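Local coordinates for putative cell adhesion protein (Bacteroides thetaiotaomicron, PDB 4DGU), which probably serves as a fimbrillin-like subunit of the pili of this gut bacterium, with a likely role in cell adhesion, at the interface of chains A and B. Sequence-based numbering; all coordinates share one arbitrary frame. Chains: chain A/B, putative cell adhesion protein.

Contact 1: the interface of chains A and B. Residues chain A 238-241; chain B 215-216, 227, 229.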
loop_
_atom_site.group_PDB
_atom_site.type_symbol
_atom_site.label_atom_id
_atom_site.label_comp_id
_atom_site.label_asym_id
_atom_site.label_seq_id
_atom_site.Cartn_x
_atom_site.Cartn_y
_atom_site.Cartn_z
ATOM N N ILE A 238 -12.440 4.281 12.364
ATOM C CA ILE A 238 -11.895 4.597 11.043
ATOM C C ILE A 238 -12.824 4.162 9.912
ATOM O O ILE A 238 -13.639 3.244 10.059
ATOM C CB ILE A 238 -10.457 3.967 10.838
ATOM C CG1 ILE A 238 -10.500 2.415 10.779
ATOM C CG2 ILE A 238 -9.458 4.459 11.876
ATOM C CD1 ILE A 238 -9.245 1.704 10.281
ATOM N N ILE A 239 -12.668 4.834 8.771
ATOM C CA ILE A 239 -13.323 4.492 7.514
ATOM C C ILE A 239 -12.192 3.998 6.609
ATOM O O ILE A 239 -11.148 4.634 6.510
ATOM C CB ILE A 239 -14.131 5.673 6.892
ATOM C CG1 ILE A 239 -15.401 5.943 7.677
ATOM C CG2 ILE A 239 -14.451 5.409 5.406
ATOM C CD1 ILE A 239 -15.694 7.362 7.807
ATOM N N ASP A 240 -12.368 2.829 6.030
ATOM C CA ASP A 240 -11.452 2.224 5.056
ATOM C C ASP A 240 -12.347 1.404 4.123
ATOM O O ASP A 240 -13.568 1.414 4.265
ATOM C CB ASP A 240 -10.289 1.428 5.745
ATOM C CG ASP A 240 -10.586 0.112 6.447
ATOM O OD1 ASP A 240 -11.769 -0.208 6.627
ATOM O OD2 ASP A 240 -9.620 -0.565 6.884
ATOM N N GLY A 241 -11.778 0.722 3.164
ATOM C CA GLY A 241 -12.610 -0.053 2.256
ATOM C C GLY A 241 -11.839 -0.729 1.160
ATOM O O GLY A 241 -10.612 -0.683 1.167
ATOM N N VAL B 215 -8.660 6.574 6.579
ATOM C CA VAL B 215 -7.240 6.423 6.865
ATOM C C VAL B 215 -6.441 6.530 5.577
ATOM O O VAL B 215 -5.303 6.984 5.608
ATOM C CB VAL B 215 -6.915 5.109 7.619
ATOM C CG1 VAL B 215 -7.351 5.201 9.073
ATOM C CG2 VAL B 215 -7.513 3.870 6.931
ATOM N N GLU B 216 -7.044 6.125 4.456
ATOM C CA GLU B 216 -6.430 6.098 3.133
ATOM C C GLU B 216 -7.364 6.700 2.063
ATOM O O GLU B 216 -8.566 6.842 2.293
ATOM C CB GLU B 216 -6.086 4.630 2.780
ATOM C CG GLU B 216 -7.315 3.710 2.816
ATOM C CD GLU B 216 -7.172 2.202 2.946
ATOM O OE1 GLU B 216 -6.031 1.681 2.968
ATOM O OE2 GLU B 216 -8.231 1.539 2.999
ATOM N N SER B 227 -16.066 0.248 4.761
ATOM C CA SER B 227 -16.260 -0.279 6.103
ATOM C C SER B 227 -16.018 0.805 7.140
ATOM O O SER B 227 -15.127 1.638 6.995
ATOM C CB SER B 227 -15.394 -1.502 6.377
ATOM O OG SER B 227 -14.012 -1.220 6.259
ATOM N N ARG B 229 -15.252 1.095 10.980
ATOM C CA ARG B 229 -14.724 0.256 12.040
ATOM C C ARG B 229 -14.659 1.024 13.308
ATOM O O ARG B 229 -13.846 1.936 13.458
ATOM C CB ARG B 229 -13.348 -0.280 11.634
ATOM C CG ARG B 229 -13.422 -1.134 10.385
ATOM C CD ARG B 229 -12.064 -1.403 9.801
ATOM N NE ARG B 229 -12.173 -2.184 8.564
ATOM C CZ ARG B 229 -12.261 -3.512 8.507
ATOM N NH1 ARG B 229 -12.267 -4.237 9.621
ATOM N NH2 ARG B 229 -12.376 -4.123 7.339
HETATM O O HOH W 1 -8.515 -1.398 3.232
#
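The guanidinium of B:Arg229 receives the carboxylate of A:Asp240 at its edge, with OD1 in the guanidinium plane; the carboxylate itself is turned 84° against that plane. The salt bridge runs from B:Arg229 NE to the syn lone pair of A:Asp240 OD1 at 2.8 Å. The same OD1 takes a short hydrogen bond from the hydroxyl OG of B:Ser227, 2.5 Å away, so two side chains of chain B fix the rotation of this carboxylate. With CG of A:Asp240 turned between its backbone N and carbonyl carbon (chi1 71°), the acid reaches the side of the strand where both donors stand. Beneath the side chains, strand 237-242 of chain A enters the sheet of chain B and pairs antiparallel with strand 225-230, joining the two copies. A:Ile238 O accepts from B:Arg229 N at 2.8 Å, and A:Asp240 O from B:Ser227 N, also at 2.8 Å. On the opposite edge of the inserted strand, B:Val215 N donates to A:Ile239 O at 3.2 Å. The methyl CG2 of A:Ile238 packs on CG1 of B:Val215 at 3.6 Å. A water links the carboxylate OE2 of B:Glu216 and the carbonyl O of A:Gly241, 3.0 Å from each.

Contact 2: the interface of chains A and B. Residues chain A 244-245, 247; chain B 24.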
loop_
_atom_site.group_PDB
_atom_site.type_symbol
_atom_site.label_atom_id
_atom_site.label_comp_id
_atom_site.label_asym_id
_atom_site.label_seq_id
_atom_site.Cartn_x
_atom_site.Cartn_y
_atom_site.Cartn_z
ATOM N N PRO A 244 -11.842 -2.862 -5.688
ATOM C CA PRO A 244 -11.304 -3.864 -6.607
ATOM C C PRO A 244 -11.378 -3.387 -8.067
ATOM O O PRO A 244 -12.206 -2.544 -8.438
ATOM C CB PRO A 244 -12.202 -5.062 -6.341
ATOM C CG PRO A 244 -13.514 -4.446 -6.056
ATOM C CD PRO A 244 -13.173 -3.259 -5.201
ATOM N N LEU A 245 -10.446 -3.879 -8.858
ATOM C CA LEU A 245 -10.342 -3.598 -10.290
ATOM C C LEU A 245 -10.929 -4.736 -11.063
ATOM O O LEU A 245 -10.756 -5.909 -10.708
ATOM C CB LEU A 245 -8.877 -3.377 -10.766
ATOM C CG LEU A 245 -7.935 -2.539 -9.894
ATOM C CD1 LEU A 245 -6.517 -2.510 -10.496
ATOM C CD2 LEU A 245 -8.505 -1.112 -9.612
ATOM N N ARG A 247 -10.231 -6.076 -14.405
ATOM C CA ARG A 247 -9.244 -6.085 -15.499
ATOM C C ARG A 247 -9.802 -6.686 -16.800
ATOM O O ARG A 247 -10.948 -7.194 -16.798
ATOM C CB ARG A 247 -7.959 -6.814 -15.081
ATOM C CG ARG A 247 -7.215 -6.095 -13.979
ATOM C CD ARG A 247 -5.965 -6.856 -13.590
ATOM N NE ARG A 247 -5.207 -6.214 -12.510
ATOM C CZ ARG A 247 -5.496 -6.316 -11.212
ATOM N NH1 ARG A 247 -6.561 -7.010 -10.808
ATOM N NH2 ARG A 247 -4.733 -5.708 -10.310
ATOM O OXT ARG A 247 -9.105 -6.576 -17.837
ATOM N N ASP B 24 -12.167 -9.564 -8.815
ATOM C CA ASP B 24 -10.706 -9.459 -8.718
ATOM C C ASP B 24 -10.215 -10.703 -7.924
ATOM O O ASP B 24 -10.722 -10.949 -6.824
ATOM C CB ASP B 24 -10.377 -8.136 -7.986
ATOM C CG ASP B 24 -8.955 -7.590 -8.061
ATOM O OD1 ASP B 24 -7.988 -8.415 -8.170
ATOM O OD2 ASP B 24 -8.791 -6.340 -7.925
#
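The backbone N of A:Leu245 makes a hydrogen bond to the carboxylate oxygen OD2 of B:Asp24 at 3.1 Å, meeting it on the anti side and 23° out of the carboxylate plane. The charged contact uses the other oxygen. A:Arg247 NH1 stands 3.3 Å from B:Asp24 OD1, a salt bridge whose hydrogen bond is weak. Here the acid comes up at the guanidinium edge, with its plane turned 80° from that of the arginine, so the two groups do not pair face to face or lie coplanar. CG of B:Asp24 is anti to its own backbone N (chi1 -164°), which sends the carboxylate toward the tail of chain A. Apolar contact is slight: A:Pro244 CB lies 3.9 Å from B:Asp24 CB. Within chain A, the methyl CD1 of A:Leu245 covers one face of the guanidinium near its rim, 3.7 Å above the plane, and so backs the arginine. Were B:Asp24 an alanine, the A:Leu245 amide and the A:Arg247 guanidinium would probably be left without the carboxylate whose two oxygens they divide between them. The site lays the C-terminal tail of chain A against a loop of chain B, its last residue held loosely, and probably steadies the end of the exchanged segment.

Contact 3: the interface of chains A and B. Residues chain A 232-235, 237; chain B 211-213.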
loop_
_atom_site.group_PDB
_atom_site.type_symbol
_atom_site.label_atom_id
_atom_site.label_comp_id
_atom_site.label_asym_id
_atom_site.label_seq_id
_atom_site.Cartn_x
_atom_site.Cartn_y
_atom_site.Cartn_z
ATOM N N LYS A 232 -7.950 14.335 16.622
ATOM C CA LYS A 232 -9.231 13.833 17.109
ATOM C C LYS A 232 -10.016 13.193 15.938
ATOM O O LYS A 232 -11.132 12.718 16.150
ATOM C CB LYS A 232 -10.034 14.958 17.793
ATOM C CG LYS A 232 -9.324 15.624 18.980
ATOM C CD LYS A 232 -10.187 16.698 19.635
ATOM C CE LYS A 232 -9.539 17.293 20.858
ATOM N NZ LYS A 232 -10.480 18.178 21.602
ATOM N N LYS A 233 -9.383 13.120 14.729
ATOM C CA LYS A 233 -9.950 12.593 13.467
ATOM C C LYS A 233 -10.546 11.185 13.558
ATOM O O LYS A 233 -11.447 10.849 12.801
ATOM C CB LYS A 233 -8.865 12.540 12.380
ATOM C CG LYS A 233 -8.552 13.820 11.645
ATOM C CD LYS A 233 -7.409 13.531 10.654
ATOM C CE LYS A 233 -6.834 14.744 9.964
ATOM N NZ LYS A 233 -7.766 15.319 8.967
ATOM N N PHE A 234 -9.988 10.339 14.413
ATOM C CA PHE A 234 -10.349 8.923 14.521
ATOM C C PHE A 234 -10.808 8.568 15.930
ATOM O O PHE A 234 -10.542 7.457 16.405
ATOM C CB PHE A 234 -9.132 8.039 14.103
ATOM C CG PHE A 234 -8.401 8.509 12.863
ATOM C CD1 PHE A 234 -8.913 8.249 11.594
ATOM C CD2 PHE A 234 -7.237 9.262 12.964
ATOM C CE1 PHE A 234 -8.277 8.736 10.456
ATOM C CE2 PHE A 234 -6.575 9.718 11.816
ATOM C CZ PHE A 234 -7.103 9.451 10.573
ATOM N N GLY A 235 -11.510 9.504 16.574
ATOM C CA GLY A 235 -12.038 9.309 17.921
ATOM C C GLY A 235 -12.986 8.125 18.053
ATOM O O GLY A 235 -12.893 7.359 19.018
ATOM N N GLY A 237 -13.345 5.729 15.585
ATOM C CA GLY A 237 -12.893 4.662 14.725
ATOM C C GLY A 237 -12.414 5.170 13.379
ATOM O O GLY A 237 -11.978 6.321 13.254
ATOM N N LYS B 211 -15.589 11.854 15.801
ATOM C CA LYS B 211 -15.259 11.814 14.375
ATOM C C LYS B 211 -14.737 10.427 13.975
ATOM O O LYS B 211 -14.126 9.722 14.787
ATOM C CB LYS B 211 -14.218 12.895 14.023
ATOM C CG LYS B 211 -14.733 14.311 14.205
ATOM C CD LYS B 211 -13.593 15.312 14.095
ATOM C CE LYS B 211 -14.105 16.731 14.015
ATOM N NZ LYS B 211 -12.994 17.704 13.858
ATOM N N ILE B 212 -15.049 10.032 12.742
ATOM C CA ILE B 212 -14.610 8.801 12.085
ATOM C C ILE B 212 -14.074 9.262 10.710
ATOM O O ILE B 212 -14.830 9.835 9.905
ATOM C CB ILE B 212 -15.737 7.726 11.957
ATOM C CG1 ILE B 212 -16.441 7.421 13.262
ATOM C CG2 ILE B 212 -15.200 6.432 11.348
ATOM C CD1 ILE B 212 -17.823 6.719 13.038
ATOM N N SER B 213 -12.785 9.101 10.463
ATOM C CA SER B 213 -12.234 9.573 9.202
ATOM C C SER B 213 -11.609 8.456 8.394
ATOM O O SER B 213 -11.325 7.380 8.923
ATOM C CB SER B 213 -11.213 10.676 9.462
ATOM O OG SER B 213 -11.786 11.681 10.288
HETATM O O HOH W 2 -13.418 12.851 17.525
#
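A strand-exchange interface joins A:Lys233 to B:Ser213 and A:Gly237 to B:Ile212: the segment leading into the last strand of chain A is laid beside strand 209-214 of chain B, and by the two-fold symmetry chain B does the same to chain A, tying the two copies together. This exchanged pair may or may not be the form used in the pilus. The hydroxyl OG of B:Ser213 donates to the backbone O of A:Lys233 at 2.7 Å. It approaches well off the line of the carbonyl, at a C=O...OG angle of 126°, and lies 26° out of the carbonyl plane. B:Ser213 chi1 of -52° sets OG beside its own backbone N and turns it to this carbonyl. A:Phe234 presents its edge to chain B, its CE1 lying 3.7 Å from B:Ser213 CB, and the carbonyl O of B:Ser213 sits in the ring plane. CB of A:Lys233 lies over one face of the ring toward the rim. Nearer the start of the loop, a water bridges the backbones, 2.7 Å from A:Lys232 O and 2.9 Å from B:Lys211 N. The methyl CG2 of B:Ile212 rests on the backbone of A:Gly237, 3.7 Å from its carbonyl carbon. In the fold, A:Lys232 to A:Gly235 belong to the crossover loop between strands 225-230 and 237-242, and A:Gly237 begins the inserted strand with a parallel bridge to strand 209-214 of chain B.

Contact 1 and contact 3 share strand 237-242 of chain A, and their C-alpha centres are about 10 Å apart; contact 2 lies about 19 Å from contact 1 and 29 Å from contact 3, further along the same tail. Together they follow the C-terminal segment of chain A from its crossover to its final residue. Contacts 1 and 3 place the strand between two strands of chain B, while contact 2 holds the tail beyond it. With the symmetric twin, two tails are exchanged, which would bind the two copies reciprocally if the pair also forms outside the crystal.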